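Local coordinates for protein NUDIX hydrolase (Alicyclobacillus acidocaldarius subsp. acidocaldarius, PDB 3QSJ) that probably hydrolyses phosphorus-containing anhydrides such as nucleoside diphosphate derivatives, as Nudix enzymes do with divalent metal ions, and binds calcium in the crystal, at residues Arg81-Val93 with Asp102-Cys114. Residues are numbered along the deposited sequence; the frame is centred on the assembly and turned at random. Where two conformers were deposited one is given.
Sequences RETAEEIGWLLAV and DTPLAPDEQADLC. With CA (calcium ion), chain B.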
loop_
_atom_site.group_PDB
_atom_site.type_symbol
_atom_site.label_atom_id
_atom_site.label_comp_id
_atom_site.label_asym_id
_atom_site.label_seq_id
_atom_site.Cartn_x
_atom_site.Cartn_y
_atom_site.Cartn_z
ATOM N N ARG A 81 -4.352 0.754 5.984
ATOM C CA ARG A 81 -5.749 1.206 5.942
ATOM C C ARG A 81 -6.218 1.483 4.494
ATOM O O ARG A 81 -7.330 1.112 4.132
ATOM C CB ARG A 81 -5.948 2.486 6.799
ATOM C CG ARG A 81 -7.388 3.104 6.636
ATOM C CD ARG A 81 -7.599 4.408 7.451
ATOM N NE ARG A 81 -6.512 5.377 7.212
ATOM C CZ ARG A 81 -6.343 6.087 6.101
ATOM N NH1 ARG A 81 -7.217 5.981 5.085
ATOM N NH2 ARG A 81 -5.304 6.916 5.990
ATOM N N GLU A 82 -5.399 2.219 3.734
ATOM C CA GLU A 82 -5.698 2.638 2.353
ATOM C C GLU A 82 -5.829 1.386 1.481
ATOM O O GLU A 82 -6.732 1.300 0.636
ATOM C CB GLU A 82 -4.570 3.540 1.847
ATOM C CG GLU A 82 -4.598 4.933 2.470
ATOM C CD GLU A 82 -5.684 5.880 1.961
ATOM O OE1 GLU A 82 -6.162 5.674 0.820
ATOM O OE2 GLU A 82 -5.979 6.887 2.648
ATOM N N THR A 83 -4.996 0.358 1.763
ATOM C CA THR A 83 -5.063 -0.896 1.036
ATOM C C THR A 83 -6.421 -1.596 1.305
ATOM O O THR A 83 -7.042 -2.120 0.375
ATOM C CB THR A 83 -3.869 -1.803 1.414
ATOM O OG1 THR A 83 -2.661 -1.114 1.028
ATOM C CG2 THR A 83 -3.924 -3.140 0.693
ATOM N N ALA A 84 -6.880 -1.598 2.575
ATOM C CA ALA A 84 -8.145 -2.270 2.915
ATOM C C ALA A 84 -9.263 -1.554 2.179
ATOM O O ALA A 84 -10.171 -2.193 1.620
ATOM C CB ALA A 84 -8.365 -2.208 4.436
ATOM N N GLU A 85 -9.195 -0.223 2.150
ATOM C CA GLU A 85 -10.248 0.546 1.474
ATOM C C GLU A 85 -10.288 0.238 -0.006
ATOM O O GLU A 85 -11.358 0.148 -0.571
ATOM C CB GLU A 85 -9.989 2.060 1.624
ATOM C CG GLU A 85 -10.122 2.554 3.057
ATOM C CD GLU A 85 -9.707 4.005 3.221
ATOM O OE1 GLU A 85 -9.437 4.661 2.191
ATOM O OE2 GLU A 85 -9.628 4.481 4.374
ATOM N N GLU A 86 -9.108 0.129 -0.640
ATOM C CA GLU A 86 -9.032 0.013 -2.091
ATOM C C GLU A 86 -9.277 -1.382 -2.620
ATOM O O GLU A 86 -9.972 -1.525 -3.634
ATOM C CB GLU A 86 -7.648 0.559 -2.526
ATOM C CG GLU A 86 -7.574 2.061 -2.383
ATOM C CD GLU A 86 -6.248 2.595 -2.870
ATOM O OE1 GLU A 86 -5.816 2.198 -3.976
ATOM O OE2 GLU A 86 -5.685 3.467 -2.172
ATOM N N ILE A 87 -8.740 -2.399 -1.952
ATOM C CA ILE A 87 -8.844 -3.774 -2.473
ATOM C C ILE A 87 -9.543 -4.778 -1.567
ATOM O O ILE A 87 -9.629 -5.961 -1.934
ATOM C CB ILE A 87 -7.465 -4.270 -3.004
ATOM C CG1 ILE A 87 -6.442 -4.304 -1.856
ATOM C CG2 ILE A 87 -6.975 -3.365 -4.180
ATOM C CD1 ILE A 87 -5.902 -5.604 -1.369
ATOM N N GLY A 88 -10.062 -4.318 -0.425
ATOM C CA GLY A 88 -10.917 -5.173 0.415
ATOM C C GLY A 88 -10.226 -6.243 1.240
ATOM O O GLY A 88 -10.865 -7.233 1.644
ATOM N N TRP A 89 -8.912 -6.122 1.413
ATOM C CA TRP A 89 -8.187 -7.078 2.271
ATOM C C TRP A 89 -7.481 -6.267 3.371
ATOM O O TRP A 89 -6.798 -5.263 3.067
ATOM C CB TRP A 89 -7.125 -7.886 1.487
ATOM C CG TRP A 89 -7.736 -8.874 0.508
ATOM C CD1 TRP A 89 -8.151 -8.610 -0.763
ATOM C CD2 TRP A 89 -7.948 -10.280 0.710
ATOM N NE1 TRP A 89 -8.718 -9.733 -1.326
ATOM C CE2 TRP A 89 -8.612 -10.773 -0.442
ATOM C CE3 TRP A 89 -7.755 -11.146 1.800
ATOM C CZ2 TRP A 89 -8.990 -12.120 -0.573
ATOM C CZ3 TRP A 89 -8.073 -12.481 1.647
ATOM C CH2 TRP A 89 -8.650 -12.963 0.460
ATOM N N LEU A 90 -7.563 -6.764 4.612
ATOM C CA LEU A 90 -6.804 -6.191 5.728
ATOM C C LEU A 90 -5.645 -7.061 5.901
ATOM O O LEU A 90 -5.799 -8.249 6.263
ATOM C CB LEU A 90 -7.573 -6.182 7.064
ATOM C CG LEU A 90 -8.374 -4.962 7.381
ATOM C CD1 LEU A 90 -9.328 -5.215 8.557
ATOM C CD2 LEU A 90 -7.483 -3.750 7.637
ATOM N N LEU A 91 -4.467 -6.512 5.642
ATOM C CA LEU A 91 -3.208 -7.229 5.763
ATOM C C LEU A 91 -2.627 -7.069 7.137
ATOM O O LEU A 91 -2.853 -6.046 7.806
ATOM C CB LEU A 91 -2.177 -6.688 4.761
ATOM C CG LEU A 91 -2.311 -7.224 3.329
ATOM C CD1 LEU A 91 -3.599 -6.876 2.751
ATOM C CD2 LEU A 91 -1.301 -6.658 2.492
ATOM N N ALA A 92 -1.817 -8.077 7.537
ATOM C CA ALA A 92 -1.028 -8.012 8.800
ATOM C C ALA A 92 -1.865 -7.729 10.045
ATOM O O ALA A 92 -1.383 -7.101 10.972
ATOM C CB ALA A 92 0.078 -6.937 8.668
ATOM N N VAL A 93 -3.038 -8.301 10.116
ATOM C CA VAL A 93 -3.885 -8.156 11.323
ATOM C C VAL A 93 -3.728 -9.415 12.187
ATOM O O VAL A 93 -3.667 -10.555 11.647
ATOM C CB VAL A 93 -5.357 -7.864 10.931
ATOM C CG1 VAL A 93 -6.325 -7.958 12.135
ATOM C CG2 VAL A 93 -5.462 -6.469 10.287
ATOM N N ASP A 102 -6.956 -14.057 8.108
ATOM C CA ASP A 102 -6.598 -14.463 6.732
ATOM C C ASP A 102 -7.783 -14.420 5.763
ATOM O O ASP A 102 -7.702 -14.923 4.627
ATOM C CB ASP A 102 -5.925 -15.857 6.728
ATOM C CG ASP A 102 -6.793 -17.007 7.190
ATOM O OD1 ASP A 102 -7.920 -16.749 7.699
ATOM O OD2 ASP A 102 -6.349 -18.175 7.054
ATOM N N THR A 103 -8.859 -13.793 6.205
ATOM C CA THR A 103 -10.048 -13.642 5.396
ATOM C C THR A 103 -10.128 -12.237 4.787
ATOM O O THR A 103 -9.613 -11.264 5.344
ATOM C CB THR A 103 -11.329 -13.911 6.233
ATOM O OG1 THR A 103 -11.328 -13.005 7.323
ATOM C CG2 THR A 103 -11.431 -15.369 6.746
ATOM N N PRO A 104 -10.842 -12.103 3.666
ATOM C CA PRO A 104 -11.072 -10.760 3.128
ATOM C C PRO A 104 -12.191 -10.087 3.921
ATOM O O PRO A 104 -12.970 -10.740 4.645
ATOM C CB PRO A 104 -11.593 -11.041 1.706
ATOM C CG PRO A 104 -12.278 -12.383 1.821
ATOM C CD PRO A 104 -11.517 -13.152 2.858
ATOM N N LEU A 105 -12.335 -8.802 3.707
ATOM C CA LEU A 105 -13.476 -8.077 4.261
ATOM C C LEU A 105 -14.662 -8.395 3.374
ATOM O O LEU A 105 -14.522 -8.549 2.159
ATOM C CB LEU A 105 -13.204 -6.553 4.180
ATOM C CG LEU A 105 -12.078 -6.029 5.055
ATOM C CD1 LEU A 105 -11.693 -4.615 4.591
ATOM C CD2 LEU A 105 -12.510 -6.023 6.547
ATOM N N ALA A 106 -15.840 -8.474 3.970
ATOM C CA ALA A 106 -17.056 -8.662 3.206
ATOM C C ALA A 106 -17.306 -7.316 2.459
ATOM O O ALA A 106 -16.849 -6.270 2.931
ATOM C CB ALA A 106 -18.224 -8.954 4.152
ATOM N N PRO A 107 -18.013 -7.329 1.315
ATOM C CA PRO A 107 -18.323 -6.066 0.613
ATOM C C PRO A 107 -18.823 -4.958 1.536
ATOM O O PRO A 107 -18.354 -3.827 1.420
ATOM C CB PRO A 107 -19.421 -6.475 -0.379
ATOM C CG PRO A 107 -19.188 -7.900 -0.634
ATOM C CD PRO A 107 -18.623 -8.491 0.625
ATOM N N ASP A 108 -19.744 -5.290 2.489
ATOM C CA ASP A 108 -20.330 -4.295 3.415
ATOM C C ASP A 108 -19.317 -3.695 4.383
ATOM O O ASP A 108 -19.419 -2.523 4.707
ATOM C CB ASP A 108 -21.500 -4.884 4.199
ATOM C CG ASP A 108 -22.873 -4.703 3.565
ATOM O OD1 ASP A 108 -22.948 -4.151 2.436
ATOM O OD2 ASP A 108 -23.876 -5.108 4.197
ATOM N N GLU A 109 -18.338 -4.484 4.833
ATOM C CA GLU A 109 -17.307 -3.980 5.759
ATOM C C GLU A 109 -16.388 -3.100 4.959
ATOM O O GLU A 109 -15.991 -2.057 5.447
ATOM C CB GLU A 109 -16.501 -5.131 6.392
ATOM C CG GLU A 109 -17.379 -6.100 7.181
ATOM C CD GLU A 109 -16.658 -7.301 7.733
ATOM O OE1 GLU A 109 -15.995 -8.015 6.945
ATOM O OE2 GLU A 109 -16.758 -7.530 8.960
ATOM N N GLN A 110 -16.047 -3.508 3.713
ATOM C CA GLN A 110 -15.198 -2.632 2.858
ATOM C C GLN A 110 -15.959 -1.329 2.594
ATOM O O GLN A 110 -15.381 -0.258 2.662
ATOM C CB GLN A 110 -14.808 -3.309 1.531
ATOM C CG GLN A 110 -13.893 -2.460 0.646
ATOM C CD GLN A 110 -13.497 -3.151 -0.644
ATOM O OE1 GLN A 110 -13.974 -4.264 -0.984
ATOM N NE2 GLN A 110 -12.613 -2.523 -1.396
ATOM N N ALA A 111 -17.247 -1.412 2.314
ATOM C CA ALA A 111 -18.038 -0.185 2.071
ATOM C C ALA A 111 -17.979 0.754 3.280
ATOM O O ALA A 111 -17.758 1.961 3.110
ATOM C CB ALA A 111 -19.494 -0.546 1.758
ATOM N N ASP A 112 -18.146 0.195 4.501
ATOM C CA ASP A 112 -18.080 0.921 5.779
ATOM C C ASP A 112 -16.698 1.544 6.009
ATOM O O ASP A 112 -16.616 2.647 6.543
ATOM C CB ASP A 112 -18.419 -0.016 6.952
ATOM C CG ASP A 112 -19.907 -0.247 7.129
ATOM O OD1 ASP A 112 -20.699 0.357 6.372
ATOM O OD2 ASP A 112 -20.279 -1.047 8.011
ATOM N N LEU A 113 -15.615 0.847 5.612
ATOM C CA LEU A 113 -14.260 1.411 5.766
ATOM C C LEU A 113 -14.061 2.587 4.822
ATOM O O LEU A 113 -13.326 3.510 5.158
ATOM C CB LEU A 113 -13.183 0.380 5.463
ATOM C CG LEU A 113 -12.986 -0.816 6.357
ATOM C CD1 LEU A 113 -11.555 -1.352 6.162
ATOM C CD2 LEU A 113 -13.198 -0.502 7.825
ATOM N N CYS A 114 -14.725 2.571 3.646
ATOM C CA CYS A 114 -14.597 3.666 2.674
ATOM C C CYS A 114 -15.350 4.959 3.045
ATOM O O CYS A 114 -15.146 6.010 2.414
ATOM C CB CYS A 114 -14.901 3.191 1.258
ATOM S SG CYS A 114 -13.746 1.918 0.667
HETATM CA CA CA B . -6.317 5.528 -1.530
HETATM O O HOH W 1 -10.939 3.355 6.375
HETATM O O HOH W 2 -8.462 4.768 -0.539
HETATM O O HOH W 3 -6.810 7.782 -1.223
#
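Trp-89 lays one face of its six-membered ring over the ring of Pro-104, whose CB stands 3.5 Å from the ring centroid and almost on its normal, a clear CH-pi contact. The indole is put there by a first torsion that sets CG anti to the carbonyl carbon, while the carbonyl O of Asp-102 lies at the ring edge and NE1 bonds to the carbonyl of Glu-166. An alanine in place of Trp-89 would probably leave Pro-104 without the aromatic face its CB packs on and the Glu-166 carbonyl without this donor. Beside this CH-pi contact, Leu-105 N donates to Gly-88 O at 3.0 Å, tying the turn after helix 72-87 to the loop before helix 107-113. Gln-110, fully extended with chi1 -178°, carries its amide to the C-terminal end of helix 72-87: NE2 reaches Glu-85 O at 3.1 Å, nearly straight at 176°, though from above the carbonyl plane, while OE1 accepts from Arg-168. Gln-110 CD lies 3.4 Å from Gly-88 CA, and glycine fits here because a CB would fall against Gln-110 OE1; its positive phi also suits glycine. One turn earlier on that helix, Ala-84 CB packs on Leu-113 CD1 at 3.7 Å, and Leu-90 meets Leu-105. One water bridges Glu-85 OE2 and Leu-113 O. Glu-85 OE2 also accepts from Arg-81 NH1, which in turn pairs with Glu-82 OE2. Arg-81 and Glu-85 thus form a second shell behind Glu-82, which binds the calcium ion through OE1; Glu-86 joins it from the same Nudix helix, and Gly-46 of strand 42-48 adds its carbonyl O. The axes of segments 81-87 and 107-113 approach to 8.6 Å and cross at -127°; helix 119-125 packs on Leu-90 and Leu-113, and Thr-83, Glu-86 and Ile-87 rest on strands 7-18 and 24-31.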